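Local structure of uncharacterized protein (Helicobacter pylori, 4O5J) at residues N76-T79 with I83-A86; A89-V94 with A161-S166; Q239-N244 with A313-Y318; V257-S262 with A291-Q296. The protein is the sialic acid-binding adhesin SabA, an outer membrane protein whose extracellular domain probably attaches the bacterium to sialylated host glycans. One frame throughout, in Å; residues are numbered along the deposited sequence.

Contact 1: N76-T79 with I83-A86; sequences NSTT and IFNA
Thr78 sets its CB over one face of the Phe84 ring, the two side chains running side by side and pointing the same way. Thr78 CB stands 3.9 Å from the centroid of the Phe84 ring and 18° off its normal, a CH-pi contact displaced toward the rim that carries CE2 and CZ. The methyl group continues the cover: Thr78 CG2 is 3.8 Å from Phe84 CE1. On the same side of the ring, toward CD2 and CE2, Thr78 O is 3.5 Å from Phe84 CE2. With CG anti to the backbone N (chi1 179°), Phe84 sends its ring from the first turn of helix 82-101 against the loop.

That loop is the turn of a helix-loop-helix hairpin joining helix 57-76 to helix 82-101 in this largely helical adhesin domain. Ser77, the first residue to leave the helical conformation, forms an ST turn: Thr79 N donates to Ser77 OG at 2.9 Å with an N-H...O angle of 165°. The same hydroxyl meets Thr79 OG1 at 3.2 Å and is also hydrogen-bonded to the backbone N of Gln80. These bonds tie down the chain on both sides of Thr78, while Asn74 OD1 and Ser81 OG receive the backbone N-H groups of Ile83 and Phe84. Leu173 also touches the Phe84 side chain, and Ala175 that of Thr78.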
# COMPACT_ATOMS: atom_id res chain seq x y z
N ASN A 76 -7.04 1.89 -15.30
CA ASN A 76 -7.57 0.98 -16.31
C ASN A 76 -6.86 -0.34 -16.47
O ASN A 76 -7.45 -1.27 -16.96
CB ASN A 76 -7.61 1.68 -17.66
CG ASN A 76 -8.56 2.82 -17.66
OD1 ASN A 76 -9.62 2.74 -17.06
ND2 ASN A 76 -8.17 3.90 -18.28
N SER A 77 -5.61 -0.44 -16.05
CA SER A 77 -4.83 -1.63 -16.33
C SER A 77 -4.81 -2.64 -15.18
O SER A 77 -5.07 -2.29 -14.05
CB SER A 77 -3.39 -1.24 -16.66
OG SER A 77 -2.62 -2.39 -17.05
N THR A 78 -4.54 -3.90 -15.51
CA THR A 78 -4.34 -4.89 -14.48
C THR A 78 -2.95 -5.43 -14.63
O THR A 78 -2.63 -6.45 -14.04
CB THR A 78 -5.33 -6.06 -14.56
OG1 THR A 78 -5.21 -6.64 -15.86
CG2 THR A 78 -6.78 -5.59 -14.37
N THR A 79 -2.13 -4.79 -15.45
CA THR A 79 -0.74 -5.23 -15.59
C THR A 79 0.19 -4.07 -15.42
O THR A 79 1.34 -4.28 -15.18
CB THR A 79 -0.45 -5.84 -16.95
OG1 THR A 79 -0.87 -4.93 -17.98
CG2 THR A 79 -1.11 -7.22 -17.04
N ILE A 83 -1.33 0.59 -8.11
CA ILE A 83 -2.31 0.30 -7.06
C ILE A 83 -2.94 -1.09 -7.24
O ILE A 83 -3.22 -1.79 -6.26
CB ILE A 83 -3.39 1.38 -6.97
CG1 ILE A 83 -2.77 2.72 -6.57
CG2 ILE A 83 -4.51 1.01 -5.97
CD1 ILE A 83 -1.87 2.58 -5.31
N PHE A 84 -3.12 -1.54 -8.47
CA PHE A 84 -3.73 -2.84 -8.68
C PHE A 84 -2.74 -3.89 -8.20
O PHE A 84 -3.10 -4.88 -7.53
CB PHE A 84 -4.04 -3.09 -10.16
CG PHE A 84 -4.64 -4.44 -10.42
CD1 PHE A 84 -6.04 -4.64 -10.33
CD2 PHE A 84 -3.83 -5.53 -10.73
CE1 PHE A 84 -6.59 -5.92 -10.55
CE2 PHE A 84 -4.36 -6.79 -10.97
CZ PHE A 84 -5.75 -6.99 -10.88
N ASN A 85 -1.47 -3.69 -8.55
CA ASN A 85 -0.43 -4.59 -8.12
C ASN A 85 -0.34 -4.60 -6.56
O ASN A 85 -0.15 -5.66 -5.94
CB ASN A 85 0.91 -4.24 -8.73
CG ASN A 85 2.02 -5.08 -8.07
OD1 ASN A 85 2.20 -6.27 -8.37
ND2 ASN A 85 2.72 -4.48 -7.09
N ALA A 86 -0.47 -3.43 -5.94
CA ALA A 86 -0.46 -3.34 -4.48
C ALA A 86 -1.63 -4.18 -3.93
O ALA A 86 -1.48 -4.94 -2.96
CB ALA A 86 -0.57 -1.90 -4.04

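Contact 2: A89-V94 with A161-S166; sequences AVITSV and AAQTNS
Thr92 OG1 is held by two groups: it accepts a hydrogen bond from Gln163 NE2 at 3.0 Å and is bonded to the carbonyl O of Gln88, one turn earlier on its own helix. Since the carbonyl can only accept, the hydroxyl hydrogen goes to Gln88, leaving an oxygen lone pair for the amide. The bond from Gln163 NE2 is bent, with an N-H...O angle of 142°, but Thr92 OG1 lies only 8° out of the amide plane. The Thr92 and Gln163 side chains cross obliquely.

Gln163 comes from the last turn of helix 146-163. Its CG is anti to the backbone N (chi1 174°) and the chain stays extended beyond it, which carries the amide across to helix 82-101. The aliphatic part and the amide slide past Ile91 in the opposite direction; Ile91 CG2 is 4.0 Å from Gln163 NE2 and 4.1 Å from Gln163 CB. Both ends of the amide have further partners, NE2 reaching Gln88 OE1 and OE1 bonding to Tyr337 OH, so the buried amide is satisfied at both ends and its rotation is fixed.

The contact is a polar tie between two helices far apart in sequence. Beyond it, Ile91 packs on Ala196 and Leu197 of helix 193-209, and Val90 of helix 82-101 meets Leu253 of helix 241-268 and Ile304 of helix 281-309. At this level helix 82-101 thus packs against those three helices, while Tyr337, from a loop, touches Thr92 and the C-terminal end of helix 146-163 lies against one side.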
# COMPACT_ATOMS: atom_id res chain seq x y z
N ALA A 89 -0.81 -7.84 -3.93
CA ALA A 89 0.12 -8.18 -2.83
C ALA A 89 -0.63 -8.29 -1.50
O ALA A 89 -0.47 -9.27 -0.76
CB ALA A 89 1.24 -7.14 -2.70
N VAL A 90 -1.45 -7.31 -1.19
CA VAL A 90 -2.14 -7.27 0.10
C VAL A 90 -3.12 -8.45 0.23
O VAL A 90 -3.11 -9.15 1.25
CB VAL A 90 -2.86 -5.93 0.30
CG1 VAL A 90 -3.77 -5.96 1.54
CG2 VAL A 90 -1.80 -4.83 0.38
N ILE A 91 -3.91 -8.71 -0.81
CA ILE A 91 -4.86 -9.85 -0.78
C ILE A 91 -4.12 -11.18 -0.64
O ILE A 91 -4.46 -12.00 0.20
CB ILE A 91 -5.74 -9.90 -2.07
CG1 ILE A 91 -6.61 -8.64 -2.25
CG2 ILE A 91 -6.69 -11.09 -2.00
CD1 ILE A 91 -7.49 -8.33 -1.09
N THR A 92 -3.11 -11.38 -1.47
CA THR A 92 -2.29 -12.57 -1.39
C THR A 92 -1.73 -12.76 0.03
O THR A 92 -1.69 -13.88 0.56
CB THR A 92 -1.11 -12.47 -2.34
OG1 THR A 92 -1.62 -12.41 -3.68
CG2 THR A 92 -0.22 -13.68 -2.20
N SER A 93 -1.35 -11.66 0.68
CA SER A 93 -0.75 -11.78 1.98
C SER A 93 -1.84 -12.09 3.06
O SER A 93 -1.59 -12.82 4.03
CB SER A 93 0.15 -10.59 2.28
OG SER A 93 -0.61 -9.48 2.54
N VAL A 94 -3.04 -11.52 2.89
CA VAL A 94 -4.14 -11.85 3.78
C VAL A 94 -4.48 -13.35 3.67
O VAL A 94 -4.66 -14.05 4.69
CB VAL A 94 -5.41 -11.01 3.45
CG1 VAL A 94 -6.61 -11.56 4.21
CG2 VAL A 94 -5.18 -9.53 3.79
N ALA A 161 -12.25 -16.65 -3.70
CA ALA A 161 -12.99 -16.59 -4.98
C ALA A 161 -12.85 -15.21 -5.66
O ALA A 161 -12.79 -15.12 -6.89
CB ALA A 161 -14.49 -16.94 -4.79
N ALA A 162 -12.83 -14.13 -4.85
CA ALA A 162 -12.69 -12.78 -5.42
C ALA A 162 -11.37 -12.66 -6.17
O ALA A 162 -11.29 -12.03 -7.21
CB ALA A 162 -12.77 -11.74 -4.32
N GLN A 163 -10.32 -13.28 -5.63
CA GLN A 163 -9.00 -13.13 -6.22
C GLN A 163 -8.79 -14.00 -7.46
O GLN A 163 -8.24 -13.55 -8.47
CB GLN A 163 -7.89 -13.46 -5.18
CG GLN A 163 -6.51 -13.45 -5.82
CD GLN A 163 -5.43 -13.76 -4.82
OE1 GLN A 163 -5.50 -14.76 -4.09
NE2 GLN A 163 -4.43 -12.88 -4.75
N THR A 164 -9.24 -15.24 -7.39
CA THR A 164 -8.90 -16.23 -8.40
C THR A 164 -10.15 -16.94 -8.88
O THR A 164 -10.96 -17.42 -8.07
CB THR A 164 -7.91 -17.26 -7.81
OG1 THR A 164 -6.72 -16.58 -7.40
CG2 THR A 164 -7.52 -18.34 -8.83
N ASN A 165 -10.34 -16.98 -10.19
CA ASN A 165 -11.43 -17.73 -10.77
C ASN A 165 -11.13 -19.23 -10.69
O ASN A 165 -10.23 -19.72 -11.35
CB ASN A 165 -11.63 -17.31 -12.20
CG ASN A 165 -12.77 -18.02 -12.85
OD1 ASN A 165 -12.72 -19.23 -13.12
ND2 ASN A 165 -13.85 -17.27 -13.12
N SER A 166 -11.87 -19.95 -9.85
CA SER A 166 -11.64 -21.37 -9.66
C SER A 166 -11.73 -22.11 -10.98
O SER A 166 -10.91 -22.99 -11.23
CB SER A 166 -12.67 -21.96 -8.73
OG SER A 166 -13.93 -21.94 -9.38

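Contact 3: Q239-N244 with A313-Y318; sequences QYAVFN and AEQYKY
Gln315, in the first turn of the short helix 313-320, reaches the start of helix 241-268 and carries almost the whole contact. Its CB lies 3.9 Å from Val242 CB, a nonpolar touch at the base of the side chain. The chain is extended beyond CG and delivers the terminal amide to the first turn of the other helix. There Gln315 OE1 accepts from Val242 N at 2.9 Å; the donor lies nearly along the C=O axis, at a C=O...N angle of 165°, although the N-H...O angle is only 137°. The same oxygen rests 3.3 Å from Val242 CB. On the other arm of the amide, Gln315 NE2 sits in the plane of the Tyr240 ring, at its edge, 3.9 Å from CD1, with ring and amide planes 68° apart. A water joins the rest: it accepts from Gln315 NE2 and from Ala241 N, each at 3.0 Å. Further along, Tyr316 turns to Leu343 and Val347 of helix 343-396, while Tyr318 meets Trp216 edge-to-face. Trp216 also meets the ring of Tyr240, whose hydroxyl is bonded to Ser233.

Tyr240 occupies the N-cap position, and backbone N-H groups in the first turn of a helix lack acceptors within that helix. One amide from another helix thus serves two of them, that of Val242 directly and that of Ala241 through the water. The positive end of the helix dipole would probably favour its carbonyl oxygen there.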
# COMPACT_ATOMS: atom_id res chain seq x y z
N GLN A 239 -0.45 -9.76 18.57
CA GLN A 239 0.92 -9.66 19.14
C GLN A 239 1.96 -9.93 18.08
O GLN A 239 3.12 -9.87 18.39
CB GLN A 239 1.12 -10.66 20.28
CG GLN A 239 0.22 -10.44 21.49
CD GLN A 239 0.16 -9.01 21.88
OE1 GLN A 239 1.06 -8.51 22.53
NE2 GLN A 239 -0.89 -8.31 21.46
N TYR A 240 1.57 -10.25 16.84
CA TYR A 240 2.57 -10.52 15.78
C TYR A 240 2.56 -9.46 14.71
O TYR A 240 1.47 -9.08 14.19
CB TYR A 240 2.35 -11.88 15.18
CG TYR A 240 2.56 -13.00 16.17
CD1 TYR A 240 3.83 -13.57 16.37
CD2 TYR A 240 1.51 -13.50 16.93
CE1 TYR A 240 4.01 -14.59 17.27
CE2 TYR A 240 1.69 -14.50 17.85
CZ TYR A 240 2.93 -15.05 18.02
OH TYR A 240 3.10 -16.06 18.95
N ALA A 241 3.74 -8.94 14.37
CA ALA A 241 3.87 -7.85 13.41
C ALA A 241 3.34 -8.25 12.03
O ALA A 241 2.83 -7.41 11.27
CB ALA A 241 5.35 -7.34 13.33
N VAL A 242 3.49 -9.52 11.66
CA VAL A 242 3.06 -9.96 10.35
C VAL A 242 1.54 -9.74 10.25
O VAL A 242 1.06 -9.23 9.25
CB VAL A 242 3.42 -11.41 10.04
CG1 VAL A 242 2.73 -12.38 10.99
CG2 VAL A 242 3.08 -11.74 8.58
N PHE A 243 0.81 -10.08 11.32
CA PHE A 243 -0.61 -9.86 11.36
C PHE A 243 -0.96 -8.36 11.38
O PHE A 243 -1.75 -7.88 10.53
CB PHE A 243 -1.25 -10.54 12.52
CG PHE A 243 -2.77 -10.30 12.60
CD1 PHE A 243 -3.65 -11.02 11.80
CD2 PHE A 243 -3.30 -9.30 13.44
CE1 PHE A 243 -5.03 -10.76 11.86
CE2 PHE A 243 -4.61 -9.05 13.51
CZ PHE A 243 -5.50 -9.78 12.73
N ASN A 244 -0.41 -7.62 12.33
CA ASN A 244 -0.73 -6.23 12.46
C ASN A 244 -0.40 -5.44 11.20
O ASN A 244 -1.20 -4.61 10.76
CB ASN A 244 0.01 -5.63 13.65
CG ASN A 244 -0.41 -6.27 14.96
OD1 ASN A 244 -1.54 -6.79 15.07
ND2 ASN A 244 0.48 -6.31 15.93
N ALA A 313 11.79 -10.77 9.37
CA ALA A 313 12.26 -11.67 8.34
C ALA A 313 11.73 -13.09 8.50
O ALA A 313 11.38 -13.72 7.52
CB ALA A 313 13.88 -11.67 8.24
N GLU A 314 11.75 -13.62 9.71
CA GLU A 314 11.34 -14.98 9.91
C GLU A 314 9.82 -15.11 9.73
O GLU A 314 9.35 -16.13 9.22
CB GLU A 314 11.72 -15.41 11.33
CG GLU A 314 11.39 -16.87 11.58
CD GLU A 314 12.23 -17.86 10.78
OE1 GLU A 314 13.39 -17.50 10.45
OE2 GLU A 314 11.75 -19.00 10.50
N GLN A 315 9.06 -14.12 10.16
CA GLN A 315 7.60 -14.15 9.96
C GLN A 315 7.29 -14.04 8.47
O GLN A 315 6.40 -14.73 7.97
CB GLN A 315 6.91 -13.03 10.73
CG GLN A 315 7.00 -13.26 12.23
CD GLN A 315 6.41 -12.08 12.98
OE1 GLN A 315 5.68 -11.28 12.42
NE2 GLN A 315 6.70 -12.00 14.29
N TYR A 316 8.03 -13.22 7.75
CA TYR A 316 7.82 -13.07 6.33
C TYR A 316 8.12 -14.40 5.64
O TYR A 316 7.39 -14.81 4.72
CB TYR A 316 8.69 -11.93 5.77
CG TYR A 316 8.46 -11.64 4.32
CD1 TYR A 316 7.27 -11.03 3.90
CD2 TYR A 316 9.37 -12.00 3.31
CE1 TYR A 316 7.00 -10.77 2.58
CE2 TYR A 316 9.08 -11.74 1.94
CZ TYR A 316 7.90 -11.12 1.60
OH TYR A 316 7.60 -10.82 0.28
N LYS A 317 9.20 -15.08 6.09
CA LYS A 317 9.56 -16.36 5.48
C LYS A 317 8.40 -17.36 5.63
O LYS A 317 8.10 -18.10 4.70
CB LYS A 317 10.87 -16.93 6.11
CG LYS A 317 11.31 -18.27 5.60
CD LYS A 317 11.56 -18.31 4.08
CE LYS A 317 12.73 -17.42 3.60
NZ LYS A 317 12.87 -17.22 2.10
N TYR A 318 7.76 -17.40 6.80
CA TYR A 318 6.60 -18.30 7.03
C TYR A 318 5.47 -17.93 6.05
O TYR A 318 4.91 -18.79 5.40
CB TYR A 318 6.08 -18.18 8.44
CG TYR A 318 6.67 -19.11 9.42
CD1 TYR A 318 5.93 -20.20 9.92
CD2 TYR A 318 8.01 -18.97 9.88
CE1 TYR A 318 6.46 -21.06 10.85
CE2 TYR A 318 8.53 -19.87 10.84
CZ TYR A 318 7.77 -20.90 11.29
OH TYR A 318 8.28 -21.83 12.22
O HOH W 1 6.22 -9.54 15.96

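Contact 4: V257-S262 with A291-Q296; sequences VTLSQS and AQNQKQ
Leu259 projects from helix 241-268 and divides its two methyl groups between Asn293 and Gln296, residues nearly one turn apart on helix 281-309. Leu259 CD2 meets the stem of Gln296, lying 3.5 Å from Gln296 CG and 3.7 Å from Gln296 CB; it also rests 3.7 Å from the backbone carbonyl Asn293 O. Leu259 CD1 packs against the amide of Asn293, 3.8 Å from Asn293 CG and 3.9 Å from Asn293 OD1. In both pairs the side chains cross at about a right angle, the leucine fork spanning the methylene groups and the amide carbon.

Torsions set up this fit. Leu259 CG is anti to the backbone N (chi1 -170°), which aims the fork at the facing helix. Gln296 bends at chi2 (58°), so its CH2 groups face the leucine while its amide end leads off. Further along helix 281-309, Val297 and Tyr300 also touch Leu259, extending the nonpolar lining.

The two helices, joined through residues 269-280, form an antiparallel helical hairpin. Around it, Asn293 ND2 makes a weak hydrogen bond to Asn263 OD1, Gln294 NE2 bonds to Leu67 O of helix 57-76, and Lys295 forms a salt bridge with Asp362 of helix 343-396. Near the surface, Ser262 OG donates to Thr258 O within its own helix.

Between these segments the pairing is therefore one of van der Waals contact: the leucine packs on the methylene groups of Gln296 and on the CB and amide of Asn293, and that amide, though touched by the leucine, still makes its weak bond to Asn263.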
# COMPACT_ATOMS: atom_id res chain seq x y z
N VAL A 257 -7.24 3.47 -3.28
CA VAL A 257 -8.15 3.14 -4.36
C VAL A 257 -9.15 4.28 -4.62
O VAL A 257 -9.29 4.78 -5.76
CB VAL A 257 -8.91 1.85 -4.06
CG1 VAL A 257 -10.13 1.75 -4.98
CG2 VAL A 257 -8.00 0.64 -4.19
N THR A 258 -9.78 4.76 -3.56
CA THR A 258 -10.67 5.90 -3.66
C THR A 258 -9.96 7.08 -4.30
O THR A 258 -10.51 7.78 -5.14
CB THR A 258 -11.11 6.34 -2.28
OG1 THR A 258 -11.78 5.25 -1.67
CG2 THR A 258 -12.09 7.57 -2.35
N LEU A 259 -8.73 7.33 -3.86
CA LEU A 259 -8.01 8.50 -4.38
C LEU A 259 -7.68 8.27 -5.88
O LEU A 259 -7.76 9.19 -6.67
CB LEU A 259 -6.74 8.75 -3.55
CG LEU A 259 -6.01 10.03 -3.78
CD1 LEU A 259 -6.94 11.24 -3.80
CD2 LEU A 259 -4.92 10.21 -2.72
N SER A 260 -7.32 7.03 -6.27
CA SER A 260 -7.08 6.77 -7.66
C SER A 260 -8.36 7.05 -8.49
O SER A 260 -8.29 7.63 -9.58
CB SER A 260 -6.66 5.36 -7.86
OG SER A 260 -5.50 5.07 -7.07
N GLN A 261 -9.52 6.67 -7.97
CA GLN A 261 -10.78 6.90 -8.71
C GLN A 261 -11.11 8.38 -8.77
O GLN A 261 -11.44 8.86 -9.85
CB GLN A 261 -11.88 6.08 -8.10
CG GLN A 261 -11.48 4.59 -8.16
CD GLN A 261 -12.39 3.71 -7.31
OE1 GLN A 261 -13.01 4.18 -6.35
NE2 GLN A 261 -12.48 2.41 -7.66
N SER A 262 -10.94 9.13 -7.66
CA SER A 262 -11.17 10.61 -7.70
C SER A 262 -10.26 11.21 -8.73
O SER A 262 -10.65 12.09 -9.46
CB SER A 262 -10.88 11.32 -6.40
OG SER A 262 -11.67 10.73 -5.40
N ALA A 291 -1.81 16.75 -9.33
CA ALA A 291 -0.41 16.33 -9.04
C ALA A 291 -0.22 15.97 -7.56
O ALA A 291 0.33 14.90 -7.26
CB ALA A 291 0.57 17.43 -9.50
N GLN A 292 -0.72 16.78 -6.63
CA GLN A 292 -0.66 16.39 -5.21
C GLN A 292 -1.30 15.06 -4.99
O GLN A 292 -0.70 14.18 -4.33
CB GLN A 292 -1.36 17.40 -4.35
CG GLN A 292 -0.61 18.70 -4.29
CD GLN A 292 -1.42 19.78 -3.59
OE1 GLN A 292 -1.40 19.90 -2.38
NE2 GLN A 292 -2.11 20.58 -4.36
N ASN A 293 -2.49 14.87 -5.55
CA ASN A 293 -3.23 13.60 -5.31
C ASN A 293 -2.46 12.41 -5.82
O ASN A 293 -2.41 11.37 -5.16
CB ASN A 293 -4.64 13.58 -5.97
CG ASN A 293 -5.60 14.50 -5.28
OD1 ASN A 293 -5.43 14.85 -4.12
ND2 ASN A 293 -6.61 14.90 -5.99
N GLN A 294 -1.86 12.55 -7.01
CA GLN A 294 -1.13 11.46 -7.60
C GLN A 294 0.14 11.18 -6.76
O GLN A 294 0.54 10.02 -6.63
CB GLN A 294 -0.74 11.75 -9.03
CG GLN A 294 -0.17 10.52 -9.73
CD GLN A 294 -0.08 10.74 -11.24
OE1 GLN A 294 1.03 10.91 -11.82
NE2 GLN A 294 -1.25 10.77 -11.90
N LYS A 295 0.74 12.20 -6.17
CA LYS A 295 1.88 11.95 -5.27
C LYS A 295 1.39 11.19 -4.01
O LYS A 295 2.04 10.23 -3.55
CB LYS A 295 2.59 13.24 -4.89
CG LYS A 295 3.89 12.96 -4.11
CD LYS A 295 4.40 14.25 -3.46
CE LYS A 295 5.88 14.27 -3.04
NZ LYS A 295 6.37 12.93 -2.65
N GLN A 296 0.21 11.56 -3.49
CA GLN A 296 -0.32 10.88 -2.31
C GLN A 296 -0.61 9.40 -2.64
O GLN A 296 -0.46 8.52 -1.78
CB GLN A 296 -1.59 11.58 -1.82
CG GLN A 296 -2.18 10.87 -0.64
CD GLN A 296 -1.18 10.79 0.52
OE1 GLN A 296 -0.84 11.81 1.07
NE2 GLN A 296 -0.73 9.59 0.89

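Contact 2 is fully buried, contacts 1 and 3 are partly so, and contact 4 lies at the surface. Contacts 1 and 2 share helix 82-101, with centres 14 Å apart; contacts 3 and 4 share helix 241-268, yet their centres are 30 Å apart, near its start and well along it. Contacts 1 and 4 meet directly, Ile83 packing on Val257 and Ser260. Chemistry follows place: a glutamine amide makes the tie in contacts 2 and 3, to a hydroxyl in the core and to a helix N-terminus with water, whereas contacts 1 and 4 rely on packing, over an aromatic face and round a leucine.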